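Local coordinates for ferrous IRON transport protein B homolog (Methanocaldococcus jannaschii, PDB 2WJI) that forms the GTP-binding G-domain of a probable GTP-driven ferrous iron transporter, and binds GDP faster and more tightly than GTP, at residues 64-67 / 68-72; 74-77 / 78-82; 128-131 / 132-136. All coordinates share one frame; numbering follows the deposited sequence.

Interaction 1 (64-67 / 68-72)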
loop_
_atom_site.group_PDB
_atom_site.type_symbol
_atom_site.label_atom_id
_atom_site.label_comp_id
_atom_site.label_asym_id
_atom_site.label_seq_id
_atom_site.Cartn_x
_atom_site.Cartn_y
_atom_site.Cartn_z
ATOM N N THR A 64 7.437 13.070 9.042
ATOM C CA THR A 64 8.317 13.988 9.742
ATOM C C THR A 64 9.266 13.132 10.569
ATOM O O THR A 64 9.292 11.916 10.417
ATOM C CB THR A 64 7.522 14.943 10.635
ATOM O OG1 THR A 64 6.792 14.187 11.609
ATOM C CG2 THR A 64 6.545 15.749 9.789
ATOM N N ALA A 65 10.041 13.750 11.449
ATOM C CA ALA A 65 11.025 12.999 12.220
ATOM C C ALA A 65 10.643 12.905 13.694
ATOM O O ALA A 65 11.354 13.415 14.559
ATOM C CB ALA A 65 12.401 13.629 12.062
ATOM N N ASN A 66 9.530 12.234 13.978
ATOM C CA ASN A 66 8.961 12.252 15.326
ATOM C C ASN A 66 8.996 10.910 16.055
ATOM O O ASN A 66 8.720 10.841 17.254
ATOM C CB ASN A 66 7.524 12.786 15.289
ATOM C CG ASN A 66 7.452 14.251 14.893
ATOM O OD1 ASN A 66 6.397 14.741 14.477
ATOM N ND2 ASN A 66 8.576 14.959 15.015
ATOM N N SER A 67 9.341 9.850 15.334
ATOM C CA SER A 67 9.380 8.513 15.913
ATOM C C SER A 67 10.404 7.662 15.170
ATOM O O SER A 67 10.848 8.039 14.088
ATOM C CB SER A 67 7.990 7.871 15.843
ATOM O OG SER A 67 8.071 6.467 15.666
ATOM N N ILE A 68 10.796 6.532 15.754
ATOM C CA ILE A 68 11.747 5.648 15.087
ATOM C C ILE A 68 11.142 5.167 13.770
ATOM O O ILE A 68 11.794 5.180 12.729
ATOM C CB ILE A 68 12.118 4.431 15.959
ATOM C CG1 ILE A 68 12.757 4.882 17.273
ATOM C CG2 ILE A 68 13.076 3.516 15.216
ATOM C CD1 ILE A 68 13.451 3.764 18.028
ATOM N N ASP A 69 9.877 4.771 13.826
ATOM C CA ASP A 69 9.186 4.253 12.654
ATOM C C ASP A 69 9.129 5.273 11.518
ATOM O O ASP A 69 9.371 4.931 10.364
ATOM C CB ASP A 69 7.785 3.770 13.031
ATOM C CG ASP A 69 7.809 2.455 13.793
ATOM O OD1 ASP A 69 8.791 1.694 13.641
ATOM O OD2 ASP A 69 6.841 2.177 14.535
ATOM N N GLU A 70 8.834 6.531 11.838
ATOM C CA GLU A 70 8.767 7.547 10.791
ATOM C C GLU A 70 10.137 7.756 10.125
ATOM O O GLU A 70 10.221 7.926 8.904
ATOM C CB GLU A 70 8.192 8.862 11.322
ATOM C CG GLU A 70 6.739 8.756 11.795
ATOM C CD GLU A 70 6.125 10.101 12.148
ATOM O OE1 GLU A 70 5.061 10.109 12.806
ATOM O OE2 GLU A 70 6.700 11.147 11.775
ATOM N N ILE A 71 11.204 7.715 10.922
ATOM C CA ILE A 71 12.558 7.843 10.382
ATOM C C ILE A 71 12.907 6.650 9.501
ATOM O O ILE A 71 13.523 6.808 8.451
ATOM C CB ILE A 71 13.626 7.946 11.499
ATOM C CG1 ILE A 71 13.232 9.006 12.527
ATOM C CG2 ILE A 71 14.996 8.245 10.909
ATOM C CD1 ILE A 71 13.259 10.410 11.988
ATOM N N ILE A 72 12.519 5.455 9.941
ATOM C CA ILE A 72 12.775 4.240 9.174
ATOM C C ILE A 72 12.045 4.257 7.825
ATOM O O ILE A 72 12.630 3.933 6.789
ATOM C CB ILE A 72 12.374 2.974 9.958
ATOM C CG1 ILE A 72 13.219 2.839 11.229
ATOM C CG2 ILE A 72 12.506 1.733 9.076
ATOM C CD1 ILE A 72 12.964 1.560 12.005
#

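Interaction 2 (74-77 / 78-82)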
loop_
_atom_site.group_PDB
_atom_site.type_symbol
_atom_site.label_atom_id
_atom_site.label_comp_id
_atom_site.label_asym_id
_atom_site.label_seq_id
_atom_site.Cartn_x
_atom_site.Cartn_y
_atom_site.Cartn_z
ATOM N N ARG A 74 10.847 6.922 6.128
ATOM C CA ARG A 74 11.353 7.987 5.269
ATOM C C ARG A 74 12.704 7.660 4.634
ATOM O O ARG A 74 12.909 7.921 3.449
ATOM C CB ARG A 74 11.427 9.312 6.029
ATOM C CG ARG A 74 12.405 10.307 5.436
ATOM C CD ARG A 74 11.856 11.717 5.497
ATOM N NE ARG A 74 12.893 12.709 5.253
ATOM C CZ ARG A 74 12.728 13.792 4.501
ATOM N NH1 ARG A 74 11.564 14.010 3.901
ATOM N NH2 ARG A 74 13.730 14.647 4.337
ATOM N N ASP A 75 13.617 7.101 5.424
ATOM C CA ASP A 75 14.934 6.712 4.918
ATOM C C ASP A 75 14.824 5.656 3.823
ATOM O O ASP A 75 15.599 5.668 2.856
ATOM C CB ASP A 75 15.820 6.185 6.048
ATOM C CG ASP A 75 16.299 7.287 6.987
ATOM O OD1 ASP A 75 16.953 6.956 8.001
ATOM O OD2 ASP A 75 16.023 8.478 6.714
ATOM N N TYR A 76 13.869 4.740 3.965
ATOM C CA TYR A 76 13.715 3.696 2.958
ATOM C C TYR A 76 13.308 4.281 1.610
ATOM O O TYR A 76 13.906 3.975 0.579
ATOM C CB TYR A 76 12.715 2.623 3.394
ATOM C CG TYR A 76 12.617 1.509 2.379
ATOM C CD1 TYR A 76 13.503 0.440 2.404
ATOM C CD2 TYR A 76 11.658 1.543 1.371
ATOM C CE1 TYR A 76 13.423 -0.573 1.461
ATOM C CE2 TYR A 76 11.574 0.545 0.439
ATOM C CZ TYR A 76 12.457 -0.513 0.481
ATOM O OH TYR A 76 12.364 -1.511 -0.468
ATOM N N ILE A 77 12.295 5.137 1.614
ATOM C CA ILE A 77 11.808 5.704 0.362
ATOM C C ILE A 77 12.870 6.559 -0.337
ATOM O O ILE A 77 13.057 6.461 -1.549
ATOM C CB ILE A 77 10.513 6.504 0.576
ATOM C CG1 ILE A 77 9.375 5.551 0.952
ATOM C CG2 ILE A 77 10.149 7.279 -0.678
ATOM C CD1 ILE A 77 8.117 6.248 1.366
ATOM N N ILE A 78 13.572 7.377 0.442
ATOM C CA ILE A 78 14.600 8.282 -0.081
ATOM C C ILE A 78 15.863 7.575 -0.561
ATOM O O ILE A 78 16.381 7.861 -1.641
ATOM C CB ILE A 78 15.017 9.319 0.990
ATOM C CG1 ILE A 78 13.920 10.365 1.177
ATOM C CG2 ILE A 78 16.325 9.988 0.602
ATOM C CD1 ILE A 78 13.617 11.159 -0.076
ATOM N N ASN A 79 16.377 6.668 0.256
ATOM C CA ASN A 79 17.654 6.030 -0.038
ATOM C C ASN A 79 17.524 4.730 -0.823
ATOM O O ASN A 79 18.359 4.426 -1.667
ATOM C CB ASN A 79 18.421 5.796 1.261
ATOM C CG ASN A 79 18.658 7.084 2.024
ATOM O OD1 ASN A 79 18.911 8.129 1.423
ATOM N ND2 ASN A 79 18.560 7.023 3.351
ATOM N N GLU A 80 16.479 3.958 -0.546
ATOM C CA GLU A 80 16.292 2.679 -1.236
ATOM C C GLU A 80 15.538 2.824 -2.553
ATOM O O GLU A 80 15.582 1.934 -3.407
ATOM C CB GLU A 80 15.589 1.668 -0.323
ATOM C CG GLU A 80 16.426 1.245 0.877
ATOM C CD GLU A 80 17.841 0.834 0.488
ATOM O OE1 GLU A 80 18.010 0.178 -0.558
ATOM O OE2 GLU A 80 18.786 1.159 1.233
ATOM N N LYS A 81 14.836 3.941 -2.712
ATOM C CA LYS A 81 14.197 4.271 -3.984
ATOM C C LYS A 81 13.349 3.136 -4.576
ATOM O O LYS A 81 13.632 2.666 -5.671
ATOM C CB LYS A 81 15.260 4.672 -5.008
ATOM C CG LYS A 81 16.368 5.551 -4.458
ATOM C CD LYS A 81 16.012 7.025 -4.543
ATOM C CE LYS A 81 17.256 7.897 -4.449
ATOM N NZ LYS A 81 18.164 7.727 -5.612
ATOM N N PRO A 82 12.300 2.702 -3.855
ATOM C CA PRO A 82 11.424 1.644 -4.381
ATOM C C PRO A 82 10.906 2.005 -5.770
ATOM O O PRO A 82 10.673 3.187 -6.040
ATOM C CB PRO A 82 10.248 1.643 -3.406
ATOM C CG PRO A 82 10.729 2.293 -2.188
ATOM C CD PRO A 82 11.882 3.180 -2.532
#

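Interaction 3 (128-131 / 132-136)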
loop_
_atom_site.group_PDB
_atom_site.type_symbol
_atom_site.label_atom_id
_atom_site.label_comp_id
_atom_site.label_asym_id
_atom_site.label_seq_id
_atom_site.Cartn_x
_atom_site.Cartn_y
_atom_site.Cartn_z
ATOM N N ILE A 128 -17.392 5.846 -1.618
ATOM C CA ILE A 128 -16.176 6.458 -2.136
ATOM C C ILE A 128 -16.207 6.472 -3.658
ATOM O O ILE A 128 -16.295 5.419 -4.290
ATOM C CB ILE A 128 -14.918 5.685 -1.698
ATOM C CG1 ILE A 128 -14.969 5.363 -0.204
ATOM C CG2 ILE A 128 -13.674 6.480 -2.039
ATOM C CD1 ILE A 128 -14.852 6.571 0.688
ATOM N N ASP A 129 -16.140 7.659 -4.251
ATOM C CA ASP A 129 -16.035 7.754 -5.702
ATOM C C ASP A 129 -14.582 7.548 -6.120
ATOM O O ASP A 129 -13.787 8.488 -6.124
ATOM C CB ASP A 129 -16.557 9.103 -6.204
ATOM C CG ASP A 129 -16.795 9.117 -7.710
ATOM O OD1 ASP A 129 -16.189 8.293 -8.429
ATOM O OD2 ASP A 129 -17.594 9.957 -8.175
ATOM N N VAL A 130 -14.240 6.309 -6.464
ATOM C CA VAL A 130 -12.867 5.958 -6.820
ATOM C C VAL A 130 -12.375 6.690 -8.063
ATOM O O VAL A 130 -11.234 7.148 -8.111
ATOM C CB VAL A 130 -12.714 4.439 -7.036
ATOM C CG1 VAL A 130 -11.547 4.140 -7.972
ATOM C CG2 VAL A 130 -12.546 3.730 -5.702
ATOM N N ASP A 131 -13.233 6.793 -9.071
ATOM C CA ASP A 131 -12.850 7.432 -10.325
ATOM C C ASP A 131 -12.558 8.914 -10.124
ATOM O O ASP A 131 -11.708 9.488 -10.805
ATOM C CB ASP A 131 -13.935 7.243 -11.389
ATOM C CG ASP A 131 -13.870 5.878 -12.053
ATOM O OD1 ASP A 131 -14.488 5.710 -13.126
ATOM O OD2 ASP A 131 -13.196 4.976 -11.509
ATOM N N LYS A 132 -13.264 9.523 -9.180
ATOM C CA LYS A 132 -13.106 10.940 -8.885
ATOM C C LYS A 132 -11.869 11.179 -8.026
ATOM O O LYS A 132 -11.143 12.155 -8.218
ATOM C CB LYS A 132 -14.353 11.459 -8.171
ATOM C CG LYS A 132 -14.326 12.942 -7.838
ATOM C CD LYS A 132 -15.611 13.348 -7.129
ATOM C CE LYS A 132 -15.703 14.854 -6.938
ATOM N NZ LYS A 132 -16.936 15.249 -6.195
ATOM N N LEU A 133 -11.636 10.280 -7.078
ATOM C CA LEU A 133 -10.456 10.348 -6.226
ATOM C C LEU A 133 -9.198 10.212 -7.082
ATOM O O LEU A 133 -8.198 10.897 -6.862
ATOM C CB LEU A 133 -10.511 9.236 -5.179
ATOM C CG LEU A 133 -9.433 9.185 -4.099
ATOM C CD1 LEU A 133 -9.382 10.492 -3.329
ATOM C CD2 LEU A 133 -9.700 8.012 -3.168
ATOM N N GLU A 134 -9.278 9.329 -8.071
ATOM C CA GLU A 134 -8.179 9.062 -8.983
ATOM C C GLU A 134 -7.866 10.308 -9.804
ATOM O O GLU A 134 -6.709 10.706 -9.935
ATOM C CB GLU A 134 -8.565 7.914 -9.917
ATOM C CG GLU A 134 -7.511 6.852 -10.080
ATOM C CD GLU A 134 -8.065 5.590 -10.719
ATOM O OE1 GLU A 134 -7.826 4.493 -10.172
ATOM O OE2 GLU A 134 -8.751 5.696 -11.763
ATOM N N LYS A 135 -8.911 10.916 -10.359
ATOM C CA LYS A 135 -8.757 12.101 -11.197
ATOM C C LYS A 135 -8.124 13.259 -10.435
ATOM O O LYS A 135 -7.194 13.895 -10.924
ATOM C CB LYS A 135 -10.104 12.525 -11.788
ATOM C CG LYS A 135 -10.488 11.765 -13.044
ATOM C CD LYS A 135 -11.967 11.913 -13.362
ATOM C CE LYS A 135 -12.268 11.490 -14.796
ATOM N NZ LYS A 135 -11.652 10.180 -15.148
ATOM N N ILE A 136 -8.632 13.525 -9.235
ATOM C CA ILE A 136 -8.118 14.607 -8.402
ATOM C C ILE A 136 -6.643 14.430 -8.050
ATOM O O ILE A 136 -5.835 15.335 -8.261
ATOM C CB ILE A 136 -8.901 14.723 -7.081
ATOM C CG1 ILE A 136 -10.388 14.964 -7.351
ATOM C CG2 ILE A 136 -8.316 15.833 -6.211
ATOM C CD1 ILE A 136 -11.228 15.063 -6.080
#

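Interaction 1 (64-67 / 68-72)
The flat group of this contact is the carboxylate of E70, and it meets T64 through a single oxygen, OE2. That oxygen lies 3.0 Å from T64 OG1, within hydrogen-bonding distance, though the single hydroxyl proton has another acceptor within reach, so the bond is only possible. The carbonyl oxygen T64 O is also 3.0 Å from E70 OE2, acceptor against acceptor, which may raise the affinity of the carboxylate for a proton. The two side chains run side by side in the same direction. With its first torsion at -64° and an extended chain beyond CG, E70 reaches back over the turn to T64, and CB of N66 also comes within 4.0 Å of E70 OE2.

Between these ends, S67 caps the helix. Its OG accepts from D69 N at 3.1 Å, but the bond is bent to 133° and weak. The backbone supplies the firmer link: I71 N gives its hydrogen to S67 O at 3.2 Å, close to straight at 162°. I71 also leans its CG1 against S67 O, 3.0 Å away, and its CD1 reaches the methyl of A65. CB of A65 and CD1 of I71 stand only 3.3 Å apart, tighter than ordinary van der Waals contact, on the surface of the molecule.

This is the N-terminal end of helix 68-80, entered from the loop that follows strand 50-56. By its place after the DLPG sequence it probably corresponds to the switch II region of a G-domain, and the side chain of D69 is about 8 Å from the bound nucleotide analogue. D69 packs on P58 and V60, while E70 packs on V60 and S62, so the first turn of the helix rests on the loop leading into it.

Interaction 2 (74-77 / 78-82)
Y76 swings its ring down toward the end of the helix because CG is anti to the backbone N (chi1 -177°), while E80, one turn later, keeps its own CG beside its backbone N and bends sharply at chi2 (-49°). The result is a CH-pi contact: CB of E80 sits over one face of the tyrosine ring, 3.7 Å from the Y76 ring centroid and offset toward the rim. CG of E80 follows at 3.4 Å from Y76 CD1, so the aliphatic part of the glutamate does the touching. The two side chains cross at about a right angle. P82 approaches the ring obliquely, its CG 3.3 Å from Y76 CE2, so the aromatic side chain is gripped by residues on both sides of K81 in sequence.

The backbone explains how P82 gets there. Up to N79 the bonding is ordinary alpha-helix: I78 N to R74 O, and N79 N to D75 O at 2.9 Å. The helix then widens into a pi-type turn. Y76 O receives E80 N at 2.8 Å and, weakly, K81 N at 3.4 Å; the same K81 N also makes a weak hydrogen bond to I77 O. K81, with a positive phi of 50°, is the first residue to leave helical geometry, and it turns the chain so that P82 comes back against the last turn. CD of the proline lies 3.6 Å from I77 O.

Helix 68-80, which ends here, is the connecting helix of a beta-alpha-beta crossover between parallel strands 50-56 and 84-90, passing over strand 3-9 between them in the sheet. Hence Y76 lies on E5 and A7 of strand 3-9, and on L57; P82 also touches A7. I77, buried, packs on I9 of that strand, while both I77 and I78 meet M107, just beyond helix 94-106.

Interaction 3 (128-131 / 132-136)
The chain enters helix 130-137 through D129, whose carbonyl oxygen takes L133 N at 3.0 Å in the carbonyl plane and K132 N only weakly, so the first turn is closed from the N-cap position. D129 is the N-cap by its side chain as well: with CG anti to the backbone N (chi1 -166°), OD1 accepts from K132 N at 3.3 Å, the donor standing 71° out of the carboxylate plane. The carboxylate also rests on K132, with CG of D129 3.4 Å from CB of K132, while the lysine chain extends away across it at about a right angle. Flanking the cap, I128 CG2 and L133 CD2 meet at 4.4 Å, a hydrophobic staple that bridges the residue before the cap and the fourth residue of the helix.

V130 turns inward onto V141 and P143 of strand 141-143 and, with I128, onto L115 of strand 111-116. D131 and E134 bring like charges together, D131 OD2 lying 4.5 Å from E134 OE2. The other oxygen of that glutamate, OE1, is held by a hydrogen bond from the backbone N of V141.

Overall arrangement
Following the chain from the N terminus, interactions 1 and 2 come first and share helix 68-80: 64-67 / 68-72 leads the loop after strand 50-56 into the start of that helix, and 74-77 / 78-82 brings it to its end before strand 84-90. Their centres are 13 Å apart; they adjoin in sequence and neither nests nor crosses. Interaction 3 follows much later, at the start of helix 130-137, its centre 30 Å from that of interaction 1 and 27 Å from that of interaction 2. Each closes only a local turn. Interaction 2 ties its helix to strand 3-9, whereas interaction 3 seats the start of helix 130-137 on neighbouring strands 111-116 and 141-143, at the edge of the same sheet.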